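PDB 3VAA: shikimate kinase from Bacteroides thetaiotaomicron, which probably catalyses the ATP-dependent phosphorylation of the 3-hydroxyl group of shikimate, the fifth of seven steps in chorismate biosynthesis. Local coordinates for residues 120-134 against 168-181. Sequence-based numbering, arbitrary orientation.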
loop_
_atom_site.group_PDB
_atom_site.type_symbol
_atom_site.label_atom_id
_atom_site.label_comp_id
_atom_site.label_asym_id
_atom_site.label_seq_id
_atom_site.Cartn_x
_atom_site.Cartn_y
_atom_site.Cartn_z
ATOM N N LYS A 120 3.264 11.665 -6.556
ATOM C CA LYS A 120 3.764 11.871 -5.199
ATOM C C LYS A 120 3.633 10.527 -4.525
ATOM O O LYS A 120 2.515 10.050 -4.291
ATOM C CB LYS A 120 2.943 12.928 -4.453
ATOM C CG LYS A 120 3.073 14.359 -4.997
ATOM C CD LYS A 120 2.104 15.309 -4.274
ATOM C CE LYS A 120 2.270 16.784 -4.705
ATOM N NZ LYS A 120 3.537 17.383 -4.201
ATOM N N THR A 121 4.769 9.945 -4.173
ATOM C CA THR A 121 4.819 8.614 -3.600
ATOM C C THR A 121 5.076 8.668 -2.103
ATOM O O THR A 121 6.012 9.287 -1.637
ATOM C CB THR A 121 5.866 7.771 -4.372
ATOM O OG1 THR A 121 5.490 7.775 -5.763
ATOM C CG2 THR A 121 5.919 6.334 -3.866
ATOM N N VAL A 122 4.188 8.023 -1.345
ATOM C CA VAL A 122 4.247 8.031 0.099
ATOM C C VAL A 122 4.420 6.630 0.671
ATOM O O VAL A 122 3.722 5.689 0.258
ATOM C CB VAL A 122 2.912 8.602 0.678
ATOM C CG1 VAL A 122 2.995 8.785 2.177
ATOM C CG2 VAL A 122 2.535 9.912 0.015
ATOM N N PHE A 123 5.373 6.481 1.586
ATOM C CA PHE A 123 5.493 5.245 2.344
ATOM C C PHE A 123 4.793 5.427 3.684
ATOM O O PHE A 123 5.163 6.330 4.459
ATOM C CB PHE A 123 6.938 4.863 2.525
ATOM C CG PHE A 123 7.186 3.820 3.575
ATOM C CD1 PHE A 123 6.386 2.699 3.684
ATOM C CD2 PHE A 123 8.295 3.926 4.405
ATOM C CE1 PHE A 123 6.636 1.738 4.647
ATOM C CE2 PHE A 123 8.559 2.967 5.364
ATOM C CZ PHE A 123 7.731 1.870 5.484
ATOM N N LEU A 124 3.768 4.605 3.932
ATOM C CA LEU A 124 3.067 4.601 5.220
ATOM C C LEU A 124 3.899 3.772 6.179
ATOM O O LEU A 124 3.847 2.538 6.178
ATOM C CB LEU A 124 1.647 4.022 5.130
ATOM C CG LEU A 124 0.581 4.939 4.535
ATOM C CD1 LEU A 124 0.880 5.279 3.089
ATOM C CD2 LEU A 124 -0.816 4.283 4.683
ATOM N N ASN A 125 4.717 4.474 6.951
ATOM C CA ASN A 125 5.595 3.882 7.918
ATOM C C ASN A 125 4.828 3.627 9.201
ATOM O O ASN A 125 4.322 4.559 9.824
ATOM C CB ASN A 125 6.762 4.859 8.173
ATOM C CG ASN A 125 7.731 4.363 9.239
ATOM O OD1 ASN A 125 8.004 3.167 9.342
ATOM N ND2 ASN A 125 8.265 5.289 10.013
ATOM N N VAL A 126 4.747 2.357 9.565
ATOM C CA VAL A 126 4.014 1.922 10.760
ATOM C C VAL A 126 4.903 1.023 11.615
ATOM O O VAL A 126 5.500 0.069 11.140
ATOM C CB VAL A 126 2.717 1.232 10.371
ATOM C CG1 VAL A 126 1.942 0.721 11.630
ATOM C CG2 VAL A 126 1.829 2.204 9.557
ATOM N N HIS A 127 4.987 1.366 12.890
ATOM C CA HIS A 127 5.803 0.637 13.833
ATOM C C HIS A 127 5.310 -0.799 13.928
ATOM O O HIS A 127 4.111 -1.050 13.902
ATOM C CB HIS A 127 5.720 1.305 15.204
ATOM C CG HIS A 127 6.782 0.861 16.164
ATOM N ND1 HIS A 127 6.662 -0.278 16.931
ATOM C CD2 HIS A 127 7.976 1.413 16.492
ATOM C CE1 HIS A 127 7.736 -0.409 17.692
ATOM N NE2 HIS A 127 8.550 0.603 17.445
ATOM N N PRO A 128 6.235 -1.756 14.040
ATOM C CA PRO A 128 5.833 -3.164 14.108
ATOM C C PRO A 128 4.868 -3.489 15.260
ATOM O O PRO A 128 4.067 -4.399 15.125
ATOM C CB PRO A 128 7.156 -3.917 14.257
ATOM C CG PRO A 128 8.211 -2.978 14.001
ATOM C CD PRO A 128 7.687 -1.590 13.927
ATOM N N ASP A 129 4.933 -2.764 16.377
ATOM C CA ASP A 129 4.000 -3.012 17.481
ATOM C C ASP A 129 2.588 -2.742 17.007
ATOM O O ASP A 129 1.655 -3.441 17.398
ATOM C CB ASP A 129 4.305 -2.125 18.702
ATOM C CG ASP A 129 5.615 -2.492 19.394
ATOM O OD1 ASP A 129 6.152 -3.600 19.138
ATOM O OD2 ASP A 129 6.112 -1.666 20.203
ATOM N N VAL A 130 2.433 -1.720 16.160
ATOM C CA VAL A 130 1.125 -1.351 15.642
ATOM C C VAL A 130 0.712 -2.321 14.560
ATOM O O VAL A 130 -0.446 -2.723 14.517
ATOM C CB VAL A 130 1.088 0.105 15.134
ATOM C CG1 VAL A 130 -0.260 0.384 14.464
ATOM C CG2 VAL A 130 1.368 1.089 16.293
ATOM N N LEU A 131 1.647 -2.705 13.671
ATOM C CA LEU A 131 1.328 -3.712 12.645
ATOM C C LEU A 131 0.895 -5.030 13.309
ATOM O O LEU A 131 -0.065 -5.684 12.862
ATOM C CB LEU A 131 2.527 -3.952 11.719
ATOM C CG LEU A 131 2.854 -2.806 10.776
ATOM C CD1 LEU A 131 4.093 -3.146 9.974
ATOM C CD2 LEU A 131 1.653 -2.498 9.834
ATOM N N PHE A 132 1.611 -5.400 14.378
ATOM C CA PHE A 132 1.325 -6.612 15.157
ATOM C C PHE A 132 -0.110 -6.582 15.660
ATOM O O PHE A 132 -0.895 -7.529 15.423
ATOM C CB PHE A 132 2.343 -6.736 16.305
ATOM C CG PHE A 132 2.120 -7.922 17.217
ATOM C CD1 PHE A 132 2.596 -9.186 16.866
ATOM C CD2 PHE A 132 1.473 -7.767 18.429
ATOM C CE1 PHE A 132 2.411 -10.282 17.701
ATOM C CE2 PHE A 132 1.288 -8.866 19.283
ATOM C CZ PHE A 132 1.758 -10.128 18.907
ATOM N N ARG A 133 -0.480 -5.509 16.348
ATOM C CA ARG A 133 -1.858 -5.395 16.845
ATOM C C ARG A 133 -2.889 -5.470 15.721
ATOM O O ARG A 133 -3.837 -6.264 15.778
ATOM C CB ARG A 133 -2.035 -4.083 17.592
ATOM C CG ARG A 133 -3.375 -3.950 18.297
ATOM C CD ARG A 133 -3.430 -2.598 18.946
ATOM N NE ARG A 133 -3.502 -1.558 17.923
ATOM C CZ ARG A 133 -2.899 -0.376 17.985
ATOM N NH1 ARG A 133 -2.111 -0.067 19.002
ATOM N NH2 ARG A 133 -3.057 0.491 17.000
ATOM N N ARG A 134 -2.704 -4.649 14.688
ATOM C CA ARG A 134 -3.658 -4.607 13.589
ATOM C C ARG A 134 -3.813 -5.937 12.870
ATOM O O ARG A 134 -4.920 -6.345 12.558
ATOM C CB ARG A 134 -3.274 -3.545 12.562
ATOM C CG ARG A 134 -3.375 -2.122 13.076
ATOM C CD ARG A 134 -2.838 -1.154 12.011
ATOM N NE ARG A 134 -2.997 0.237 12.406
ATOM C CZ ARG A 134 -2.518 1.275 11.724
ATOM N NH1 ARG A 134 -1.836 1.105 10.595
ATOM N NH2 ARG A 134 -2.708 2.498 12.187
ATOM N N TYR A 168 10.671 0.421 0.280
ATOM C CA TYR A 168 9.719 1.362 0.851
ATOM C C TYR A 168 10.365 2.702 1.176
ATOM O O TYR A 168 9.779 3.763 0.915
ATOM C CB TYR A 168 9.072 0.839 2.135
ATOM C CG TYR A 168 8.165 -0.361 2.021
ATOM C CD1 TYR A 168 7.575 -0.751 0.808
ATOM C CD2 TYR A 168 7.820 -1.063 3.158
ATOM C CE1 TYR A 168 6.716 -1.844 0.752
ATOM C CE2 TYR A 168 6.929 -2.144 3.110
ATOM C CZ TYR A 168 6.392 -2.530 1.914
ATOM O OH TYR A 168 5.546 -3.618 1.890
ATOM N N THR A 169 11.575 2.660 1.724
ATOM C CA THR A 169 12.265 3.894 2.132
ATOM C C THR A 169 12.748 4.785 0.970
ATOM O O THR A 169 13.286 5.854 1.200
ATOM C CB THR A 169 13.404 3.580 3.125
ATOM O OG1 THR A 169 14.371 2.710 2.511
ATOM C CG2 THR A 169 12.842 2.932 4.389
ATOM N N GLN A 170 12.577 4.332 -0.268
ATOM C CA GLN A 170 12.924 5.137 -1.437
ATOM C C GLN A 170 11.777 6.077 -1.818
ATOM O O GLN A 170 11.936 6.921 -2.696
ATOM C CB GLN A 170 13.257 4.249 -2.638
ATOM C CG GLN A 170 14.430 3.331 -2.455
ATOM C CD GLN A 170 14.602 2.369 -3.638
ATOM O OE1 GLN A 170 14.119 2.629 -4.749
ATOM N NE2 GLN A 170 15.288 1.253 -3.401
ATOM N N ALA A 171 10.622 5.922 -1.172
ATOM C CA ALA A 171 9.495 6.803 -1.421
ATOM C C ALA A 171 9.899 8.256 -1.152
ATOM O O ALA A 171 10.621 8.541 -0.196
ATOM C CB ALA A 171 8.308 6.416 -0.519
ATOM N N GLN A 172 9.445 9.170 -2.004
ATOM C CA GLN A 172 9.738 10.588 -1.800
ATOM C C GLN A 172 9.287 11.058 -0.432
ATOM O O GLN A 172 9.989 11.836 0.227
ATOM C CB GLN A 172 9.060 11.457 -2.859
ATOM C CG GLN A 172 9.361 12.943 -2.643
ATOM C CD GLN A 172 8.748 13.859 -3.680
ATOM O OE1 GLN A 172 7.952 13.441 -4.519
ATOM N NE2 GLN A 172 9.118 15.136 -3.614
ATOM N N TYR A 173 8.116 10.588 0.008
ATOM C CA TYR A 173 7.562 10.994 1.286
ATOM C C TYR A 173 7.417 9.816 2.231
ATOM O O TYR A 173 6.976 8.742 1.816
ATOM C CB TYR A 173 6.178 11.605 1.093
ATOM C CG TYR A 173 6.130 12.801 0.189
ATOM C CD1 TYR A 173 6.453 14.071 0.663
ATOM C CD2 TYR A 173 5.725 12.679 -1.134
ATOM C CE1 TYR A 173 6.398 15.175 -0.172
ATOM C CE2 TYR A 173 5.659 13.774 -1.966
ATOM C CZ TYR A 173 5.996 15.019 -1.478
ATOM O OH TYR A 173 5.924 16.113 -2.305
ATOM N N ILE A 174 7.797 10.018 3.493
ATOM C CA ILE A 174 7.659 8.988 4.522
ATOM C C ILE A 174 6.718 9.569 5.584
ATOM O O ILE A 174 6.997 10.608 6.187
ATOM C CB ILE A 174 9.011 8.513 5.092
ATOM C CG1 ILE A 174 9.890 7.914 3.971
ATOM C CG2 ILE A 174 8.801 7.449 6.188
ATOM C CD1 ILE A 174 11.242 7.379 4.450
ATOM N N PHE A 175 5.604 8.888 5.797
ATOM C CA PHE A 175 4.556 9.337 6.688
ATOM C C PHE A 175 4.261 8.306 7.767
ATOM O O PHE A 175 4.067 7.133 7.486
ATOM C CB PHE A 175 3.294 9.607 5.866
ATOM C CG PHE A 175 2.111 10.112 6.663
ATOM C CD1 PHE A 175 2.036 11.451 7.043
ATOM C CD2 PHE A 175 1.050 9.279 6.962
ATOM C CE1 PHE A 175 0.934 11.927 7.746
ATOM C CE2 PHE A 175 -0.055 9.751 7.659
ATOM C CZ PHE A 175 -0.104 11.088 8.054
ATOM N N ASN A 176 4.221 8.758 9.012
ATOM C CA ASN A 176 3.876 7.866 10.126
ATOM C C ASN A 176 2.367 7.632 10.137
ATOM O O ASN A 176 1.567 8.564 10.328
ATOM C CB ASN A 176 4.400 8.429 11.455
ATOM C CG ASN A 176 4.010 7.582 12.653
ATOM O OD1 ASN A 176 2.854 7.175 12.790
ATOM N ND2 ASN A 176 4.973 7.344 13.555
ATOM N N ALA A 177 1.981 6.376 9.917
ATOM C CA ALA A 177 0.593 5.997 9.820
ATOM C C ALA A 177 0.151 5.148 11.026
ATOM O O ALA A 177 -0.774 4.349 10.913
ATOM C CB ALA A 177 0.368 5.244 8.489
ATOM N N ASP A 178 0.821 5.345 12.172
ATOM C CA ASP A 178 0.512 4.602 13.408
ATOM C C ASP A 178 -0.888 4.849 13.919
ATOM O O ASP A 178 -1.472 3.965 14.553
ATOM C CB ASP A 178 1.447 4.995 14.562
ATOM C CG ASP A 178 2.873 4.487 14.394
ATOM O OD1 ASP A 178 3.084 3.536 13.620
ATOM O OD2 ASP A 178 3.781 5.037 15.078
ATOM N N GLU A 179 -1.432 6.041 13.665
ATOM C CA GLU A 179 -2.704 6.428 14.274
ATOM C C GLU A 179 -3.816 6.577 13.270
ATOM O O GLU A 179 -3.987 7.630 12.676
ATOM C CB GLU A 179 -2.510 7.715 15.104
ATOM C CG GLU A 179 -1.547 7.511 16.291
ATOM C CD GLU A 179 -1.556 8.652 17.310
ATOM O OE1 GLU A 179 -1.518 9.829 16.892
ATOM O OE2 GLU A 179 -1.564 8.351 18.535
ATOM N N LEU A 180 -4.561 5.484 13.067
ATOM C CA LEU A 180 -5.684 5.459 12.126
ATOM C C LEU A 180 -6.812 4.667 12.741
ATOM O O LEU A 180 -7.661 4.091 12.035
ATOM C CB LEU A 180 -5.255 4.803 10.799
ATOM C CG LEU A 180 -4.168 5.490 9.972
ATOM C CD1 LEU A 180 -3.745 4.575 8.837
ATOM C CD2 LEU A 180 -4.627 6.843 9.438
ATOM N N GLU A 181 -6.878 4.703 14.068
ATOM C CA GLU A 181 -7.810 3.851 14.807
ATOM C C GLU A 181 -9.194 4.412 15.154
ATOM O O GLU A 181 -9.979 3.708 15.789
ATOM C CB GLU A 181 -7.093 3.289 16.039
ATOM C CG GLU A 181 -6.377 1.941 15.819
ATOM C CD GLU A 181 -5.188 1.923 14.852
ATOM O OE1 GLU A 181 -4.677 2.981 14.425
ATOM O OE2 GLU A 181 -4.738 0.794 14.548
HETATM O O HOH W 1 7.285 11.030 -5.288
HETATM O O HOH W 2 -5.551 -1.395 15.869
HETATM O O HOH W 3 -2.187 3.074 16.950
#
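Lys-120 runs its CB and CG past CE2 of the Tyr-173 ring, and its NZ makes a weak 3.3 Å hydrogen bond to Tyr-173 OH while also binding the carbonyl of Leu-197. From here strand 120-125 pairs in parallel with 173-176, the edge strand of a five-stranded sheet ordered 2-3-1-4-5, as in P-loop kinases. Thr-121 O, Phe-123 and Asn-125 alternate with Tyr-173, Phe-175 and Ala-177 in five backbone hydrogen bonds. On one face, Val-122 CG1 lies 3.8 Å from Phe-175 CB, the two side chains pointing the same way. On the other face, chi1 of 165° turns CG of Phe-123 away from its own N, and the ring receives Tyr-168 CB over its centre, a CH-pi contact 3.5 Å from the centroid; the two ring planes meet obliquely at 32°. Tyr-168 in turn bonds through its hydroxyl to Gly-103 O, a predicted substrate-binding residue.

Beyond the strand, Ala-177 CB packs against Leu-124 CB and Val-126 CG2. His-127 N donates to the syn lone pair of Asp-178 OD1 at 3.0 Å, while its ND1, at the N-cap, accepts from Asp-129 N. Val-130 CG1 sits above one face of the Arg-134 guanidinium, offset toward its rim. Arg-133 NH2 makes a salt bridge to Glu-181 OE2, meeting it from above the carboxylate plane. Arg-134, extended from CG to NE, grips the same carboxylate side-on and nearly coplanar (21°), NE to OE2 at 2.8 Å and NH2 to OE1 at 3.0 Å; NH2 also donates to Ala-177 O, and NH1 to Gly-35 O of the predicted ATP-binding loop. Two arginines on one carboxylate should stabilise its negative charge, and the shared bonds fix the Arg-134 plane, tying the loop after the edge strand to what is probably the nucleotide site.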